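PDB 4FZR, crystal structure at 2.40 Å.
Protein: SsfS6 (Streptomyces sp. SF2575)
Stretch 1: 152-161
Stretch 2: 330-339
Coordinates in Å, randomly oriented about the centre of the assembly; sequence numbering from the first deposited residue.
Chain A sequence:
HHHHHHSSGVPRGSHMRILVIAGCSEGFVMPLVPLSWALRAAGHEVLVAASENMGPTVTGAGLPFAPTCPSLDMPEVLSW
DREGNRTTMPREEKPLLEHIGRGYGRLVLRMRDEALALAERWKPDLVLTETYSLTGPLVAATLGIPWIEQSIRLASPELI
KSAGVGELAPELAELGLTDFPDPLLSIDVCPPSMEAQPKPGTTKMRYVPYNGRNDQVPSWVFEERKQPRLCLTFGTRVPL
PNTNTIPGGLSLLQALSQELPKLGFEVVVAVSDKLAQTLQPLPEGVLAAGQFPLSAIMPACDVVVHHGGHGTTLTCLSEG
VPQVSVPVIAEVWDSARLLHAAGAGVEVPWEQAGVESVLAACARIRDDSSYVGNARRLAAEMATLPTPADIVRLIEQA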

ATOM      1  N   ILE A 152       1.313   5.602 -17.926  1.00 30.09           N
ATOM      2  CA  ILE A 152       0.381   6.092 -16.922  1.00 28.66           C
ATOM      3  C   ILE A 152      -0.603   7.059 -17.577  1.00 33.92           C
ATOM      4  O   ILE A 152      -1.238   7.870 -16.903  1.00 31.92           O
ATOM      5  N   ARG A 153      -0.733   6.946 -18.897  1.00 32.26           N
ATOM      6  CA  ARG A 153      -1.537   7.867 -19.695  1.00 33.38           C
ATOM      7  C   ARG A 153      -2.384   7.098 -20.698  1.00 36.90           C
ATOM      8  O   ARG A 153      -2.012   6.004 -21.127  1.00 33.11           O
ATOM      9  N   LEU A 154      -3.525   7.670 -21.071  1.00 38.31           N
ATOM     10  CA  LEU A 154      -4.338   7.097 -22.134  1.00 38.05           C
ATOM     11  C   LEU A 154      -3.543   7.127 -23.427  1.00 27.45           C
ATOM     12  O   LEU A 154      -3.541   6.163 -24.192  1.00 34.82           O
ATOM     13  N   ALA A 155      -2.865   8.245 -23.660  1.00 37.54           N
ATOM     14  CA  ALA A 155      -2.060   8.416 -24.859  1.00 43.96           C
ATOM     15  C   ALA A 155      -0.744   9.099 -24.513  1.00 42.82           C
ATOM     16  O   ALA A 155      -0.722  10.165 -23.897  1.00 43.98           O
ATOM     17  N   SER A 156       0.356   8.467 -24.908  1.00 38.37           N
ATOM     18  CA  SER A 156       1.683   8.997 -24.633  1.00 52.77           C
ATOM     19  C   SER A 156       2.434   9.249 -25.939  1.00 54.03           C
ATOM     20  O   SER A 156       3.032   8.330 -26.502  1.00 47.26           O
ATOM     21  N   PRO A 157       2.399  10.500 -26.429  1.00 48.86           N
ATOM     22  CA  PRO A 157       3.108  10.880 -27.655  1.00 44.44           C
ATOM     23  C   PRO A 157       4.535  10.342 -27.704  1.00 55.13           C
ATOM     24  O   PRO A 157       5.286  10.508 -26.740  1.00 55.07           O
ATOM     25  N   GLU A 158       4.901   9.703 -28.811  1.00 54.02           N
ATOM     26  CA  GLU A 158       6.262   9.211 -28.991  1.00 63.52           C
ATOM     27  C   GLU A 158       7.219  10.390 -29.154  1.00 52.21           C
ATOM     28  O   GLU A 158       8.429  10.249 -28.978  1.00 49.48           O
ATOM     29  N   LEU A 159       6.666  11.551 -29.491  1.00 53.04           N
ATOM     30  CA  LEU A 159       7.457  12.766 -29.667  1.00 54.51           C
ATOM     31  C   LEU A 159       8.112  13.213 -28.364  1.00 50.11           C
ATOM     32  O   LEU A 159       9.244  13.703 -28.365  1.00 44.22           O
ATOM     33  N   ILE A 160       7.397  13.049 -27.257  1.00 46.49           N
ATOM     34  CA  ILE A 160       7.923  13.418 -25.951  1.00 40.41           C
ATOM     35  C   ILE A 160       9.088  12.507 -25.583  1.00 39.10           C
ATOM     36  O   ILE A 160      10.170  12.974 -25.228  1.00 36.56           O
ATOM     37  N   LYS A 161       8.862  11.202 -25.685  1.00 33.40           N
ATOM     38  CA  LYS A 161       9.888  10.219 -25.369  1.00 38.75           C
ATOM     39  C   LYS A 161      11.126  10.400 -26.243  1.00 36.85           C
ATOM     40  O   LYS A 161      12.246  10.439 -25.736  1.00 37.42           O
ATOM     41  N   ALA A 330      -0.167  20.178 -21.562  1.00 71.06           N
ATOM     42  CA  ALA A 330      -0.198  19.845 -22.989  1.00 66.27           C
ATOM     43  C   ALA A 330      -0.119  18.341 -23.271  1.00 62.16           C
ATOM     44  O   ALA A 330      -0.717  17.855 -24.233  1.00 57.48           O
ATOM     45  N   GLU A 331       0.613  17.610 -22.436  1.00 67.07           N
ATOM     46  CA  GLU A 331       0.787  16.170 -22.627  1.00 65.67           C
ATOM     47  C   GLU A 331      -0.491  15.378 -22.342  1.00 57.47           C
ATOM     48  O   GLU A 331      -0.534  14.163 -22.548  1.00 55.99           O
ATOM     49  N   VAL A 332      -1.525  16.067 -21.867  1.00 58.24           N
ATOM     50  CA  VAL A 332      -2.809  15.429 -21.583  1.00 54.40           C
ATOM     51  C   VAL A 332      -3.815  15.696 -22.696  1.00 54.10           C
ATOM     52  O   VAL A 332      -4.918  15.155 -22.685  1.00 51.31           O
ATOM     53  N   TRP A 333      -3.427  16.536 -23.651  1.00 52.36           N
ATOM     54  CA  TRP A 333      -4.289  16.875 -24.780  1.00 61.23           C
ATOM     55  C   TRP A 333      -4.771  15.630 -25.524  1.00 60.46           C
ATOM     56  O   TRP A 333      -5.953  15.511 -25.851  1.00 47.60           O
ATOM     57  N   ASP A 334      -3.849  14.708 -25.786  1.00 52.68           N
ATOM     58  CA  ASP A 334      -4.145  13.519 -26.579  1.00 52.48           C
ATOM     59  C   ASP A 334      -5.168  12.609 -25.904  1.00 53.77           C
ATOM     60  O   ASP A 334      -5.991  11.986 -26.574  1.00 46.26           O
ATOM     61  N   SER A 335      -5.106  12.524 -24.577  1.00 51.75           N
ATOM     62  CA  SER A 335      -6.019  11.667 -23.824  1.00 56.03           C
ATOM     63  C   SER A 335      -7.440  12.232 -23.793  1.00 47.80           C
ATOM     64  O   SER A 335      -8.415  11.479 -23.763  1.00 41.64           O
ATOM     65  N   ALA A 336      -7.557  13.555 -23.814  1.00 47.77           N
ATOM     66  CA  ALA A 336      -8.864  14.202 -23.797  1.00 42.93           C
ATOM     67  C   ALA A 336      -9.543  14.078 -25.161  1.00 50.76           C
ATOM     68  O   ALA A 336     -10.767  13.974 -25.248  1.00 40.61           O
ATOM     69  N   ARG A 337      -8.741  14.084 -26.222  1.00 45.73           N
ATOM     70  CA  ARG A 337      -9.261  13.885 -27.569  1.00 45.49           C
ATOM     71  C   ARG A 337      -9.815  12.472 -27.697  1.00 44.48           C
ATOM     72  O   ARG A 337     -10.964  12.277 -28.096  1.00 39.69           O
ATOM     73  N   LEU A 338      -8.986  11.491 -27.352  1.00 42.75           N
ATOM     74  CA  LEU A 338      -9.401  10.094 -27.345  1.00 35.21           C
ATOM     75  C   LEU A 338     -10.709   9.938 -26.584  1.00 34.21           C
ATOM     76  O   LEU A 338     -11.617   9.232 -27.024  1.00 36.34           O
ATOM     77  N   LEU A 339     -10.794  10.610 -25.442  1.00 29.81           N
ATOM     78  CA  LEU A 339     -11.962  10.523 -24.574  1.00 35.59           C
ATOM     79  C   LEU A 339     -13.205  11.094 -25.249  1.00 36.56           C
ATOM     80  O   LEU A 339     -14.282  10.499 -25.190  1.00 35.60           O
TER

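Ala 330 lies beyond contact distance, so the interface opens at Glu 331. Its CA-to-CB bond runs sideways, but a p, t side chain brings the carboxylate back to Arg 153, which extends across in an m, t, t conformation. OE2 of Glu 331 approaches the guanidinium at its edge, near its plane, forming a salt bridge: NE of Arg 153 donates to it at 3.0 Å, and NH2 of Arg 153 adds a weak hydrogen bond at 3.2 Å. The aliphatic base of Glu 331 meets Ile 160 (m, t), with CB of Glu 331 3.8 Å from CD1 of Ile 160.

Val 332 points away, and Trp 333 is out of reach. Asp 334 (m) turns toward stretch 1, placing its CB 3.6 Å from Ala 155 CB and its OD2 3.4 Å from Pro 157 CG. Ser 335 (p) presents CB to Leu 154 CB at 3.6 Å, while its OG turns back to donate to Val 332 O at 2.7 Å. Water 1 bridges the backbones, donating to Ala 155 O (2.4 Å) and Glu 331 O (2.8 Å) and weakly accepting from Ser 335 N (3.2 Å).

One helical turn after Asp 334, Leu 338 points inward; Leu 338 CD2 packs 3.8 Å from Ala 155 CB. More loosely, Leu 338 CD2 lies 4.5 Å from Leu 154 CB.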

ATOM      1  CB  ILE A 152       1.128   6.785 -15.760  1.00 36.48           C
ATOM      2  CG1 ILE A 152       1.991   7.931 -16.291  1.00 25.52           C
ATOM      3  CG2 ILE A 152       2.003   5.776 -15.010  1.00 24.56           C
ATOM      4  CD1 ILE A 152       2.483   8.868 -15.223  1.00 28.77           C
ATOM      5  CB  ARG A 153      -0.622   8.833 -20.452  1.00 32.43           C
ATOM      6  CG  ARG A 153       0.288   9.642 -19.547  1.00 34.80           C
ATOM      7  CD  ARG A 153       1.351  10.416 -20.316  1.00 36.25           C
ATOM      8  NE  ARG A 153       2.217  11.166 -19.408  1.00 37.15           N
ATOM      9  CZ  ARG A 153       3.238  10.637 -18.739  1.00 41.74           C
ATOM     10  NH1 ARG A 153       3.529   9.350 -18.872  1.00 45.82           N
ATOM     11  NH2 ARG A 153       3.972  11.391 -17.932  1.00 33.89           N
ATOM     12  CB  LEU A 154      -5.630   7.889 -22.318  1.00 35.59           C
ATOM     13  CG  LEU A 154      -6.834   7.524 -21.451  1.00 40.95           C
ATOM     14  CD1 LEU A 154      -8.018   8.395 -21.835  1.00 48.15           C
ATOM     15  CD2 LEU A 154      -7.192   6.055 -21.600  1.00 31.03           C
ATOM     16  CB  ALA A 155      -2.820   9.222 -25.893  1.00 42.66           C
ATOM     17  CB  SER A 156       2.467   8.023 -23.750  1.00 47.66           C
ATOM     18  OG  SER A 156       1.791   7.794 -22.524  1.00 44.83           O
ATOM     19  CB  PRO A 157       3.132  12.406 -27.579  1.00 49.76           C
ATOM     20  CG  PRO A 157       1.909  12.761 -26.810  1.00 50.03           C
ATOM     21  CD  PRO A 157       1.671  11.637 -25.835  1.00 46.82           C
ATOM     22  CB  GLU A 158       6.347   8.291 -30.212  1.00 77.28           C
ATOM     23  CG  GLU A 158       6.263   9.021 -31.546  1.00 89.44           C
ATOM     24  CD  GLU A 158       6.221   8.077 -32.736  1.00 99.68           C
ATOM     25  OE1 GLU A 158       6.712   6.935 -32.614  1.00101.77           O
ATOM     26  OE2 GLU A 158       5.694   8.480 -33.794  1.00105.00           O
ATOM     27  CB  LEU A 159       6.583  13.894 -30.215  1.00 47.95           C
ATOM     28  CG  LEU A 159       6.712  14.152 -31.717  1.00 58.88           C
ATOM     29  CD1 LEU A 159       8.081  14.739 -32.033  1.00 49.36           C
ATOM     30  CD2 LEU A 159       6.468  12.876 -32.514  1.00 61.00           C
ATOM     31  CB  ILE A 160       6.837  13.334 -24.856  1.00 39.69           C
ATOM     32  CG1 ILE A 160       5.722  14.346 -25.141  1.00 37.81           C
ATOM     33  CG2 ILE A 160       7.447  13.581 -23.479  1.00 31.69           C
ATOM     34  CD1 ILE A 160       4.626  14.386 -24.090  1.00 32.04           C
ATOM     35  CB  LYS A 161       9.322   8.805 -25.533  1.00 35.90           C
ATOM     36  CG  LYS A 161      10.270   7.691 -25.121  1.00 33.69           C
ATOM     37  CD  LYS A 161       9.490   6.451 -24.706  1.00 43.59           C
ATOM     38  CE  LYS A 161       9.944   5.210 -25.453  1.00 40.74           C
ATOM     39  NZ  LYS A 161       8.850   4.204 -25.551  1.00 41.26           N
ATOM     40  CB  ALA A 330       0.913  20.587 -23.733  1.00 66.68           C
ATOM     41  CB  GLU A 331       1.930  15.647 -21.751  1.00 59.43           C
ATOM     42  CG  GLU A 331       1.691  15.776 -20.259  1.00 51.81           C
ATOM     43  CD  GLU A 331       2.853  15.246 -19.444  1.00 43.30           C
ATOM     44  OE1 GLU A 331       3.488  16.049 -18.728  1.00 51.75           O
ATOM     45  OE2 GLU A 331       3.128  14.031 -19.520  1.00 46.51           O
ATOM     46  CB  VAL A 332      -3.409  15.913 -20.235  1.00 50.02           C
ATOM     47  CG1 VAL A 332      -2.311  16.104 -19.200  1.00 50.08           C
ATOM     48  CG2 VAL A 332      -4.204  17.205 -20.408  1.00 44.54           C
ATOM     49  CB  TRP A 333      -3.550  17.793 -25.761  1.00 61.50           C
ATOM     50  CG  TRP A 333      -3.454  19.223 -25.316  1.00 64.53           C
ATOM     51  CD1 TRP A 333      -4.091  19.797 -24.255  1.00 61.30           C
ATOM     52  CD2 TRP A 333      -2.674  20.262 -25.924  1.00 70.17           C
ATOM     53  NE1 TRP A 333      -3.758  21.125 -24.164  1.00 68.77           N
ATOM     54  CE2 TRP A 333      -2.890  21.437 -25.176  1.00 76.85           C
ATOM     55  CE3 TRP A 333      -1.816  20.313 -27.028  1.00 73.95           C
ATOM     56  CZ2 TRP A 333      -2.277  22.649 -25.495  1.00 69.84           C
ATOM     57  CZ3 TRP A 333      -1.208  21.520 -27.343  1.00 70.29           C
ATOM     58  CH2 TRP A 333      -1.443  22.670 -26.579  1.00 68.28           C
ATOM     59  CB  ASP A 334      -2.861  12.730 -26.851  1.00 61.12           C
ATOM     60  CG  ASP A 334      -1.947  13.421 -27.845  1.00 70.41           C
ATOM     61  OD1 ASP A 334      -2.067  14.653 -28.015  1.00 68.98           O
ATOM     62  OD2 ASP A 334      -1.106  12.727 -28.455  1.00 71.49           O
ATOM     63  CB  SER A 335      -5.501  11.440 -22.397  1.00 48.16           C
ATOM     64  OG  SER A 335      -5.271  12.660 -21.714  1.00 67.55           O
ATOM     65  CB  ALA A 336      -8.731  15.664 -23.392  1.00 35.53           C
ATOM     66  CB  ARG A 337      -8.165  14.121 -28.611  1.00 46.84           C
ATOM     67  CG  ARG A 337      -7.700  15.564 -28.698  1.00 56.01           C
ATOM     68  CD  ARG A 337      -6.599  15.743 -29.729  1.00 64.88           C
ATOM     69  NE  ARG A 337      -5.709  16.850 -29.386  1.00 67.48           N
ATOM     70  CZ  ARG A 337      -4.931  17.493 -30.253  1.00 68.44           C
ATOM     71  NH1 ARG A 337      -4.928  17.157 -31.537  1.00 68.61           N
ATOM     72  NH2 ARG A 337      -4.158  18.485 -29.835  1.00 63.10           N
ATOM     73  CB  LEU A 338      -8.326   9.230 -26.684  1.00 45.82           C
ATOM     74  CG  LEU A 338      -7.325   8.525 -27.601  1.00 57.62           C
ATOM     75  CD1 LEU A 338      -6.728   9.484 -28.624  1.00 50.64           C
ATOM     76  CD2 LEU A 338      -6.234   7.874 -26.757  1.00 39.11           C
ATOM     77  CB  LEU A 339     -11.691  11.262 -23.261  1.00 41.91           C
ATOM     78  CG  LEU A 339     -12.779  11.174 -22.188  1.00 43.71           C
ATOM     79  CD1 LEU A 339     -13.123   9.723 -21.875  1.00 30.36           C
ATOM     80  CD2 LEU A 339     -12.332  11.908 -20.934  1.00 51.99           C
TER
HETATM   81  O   HOH W   1      -2.193  12.043 -23.340  1.00 48.45           O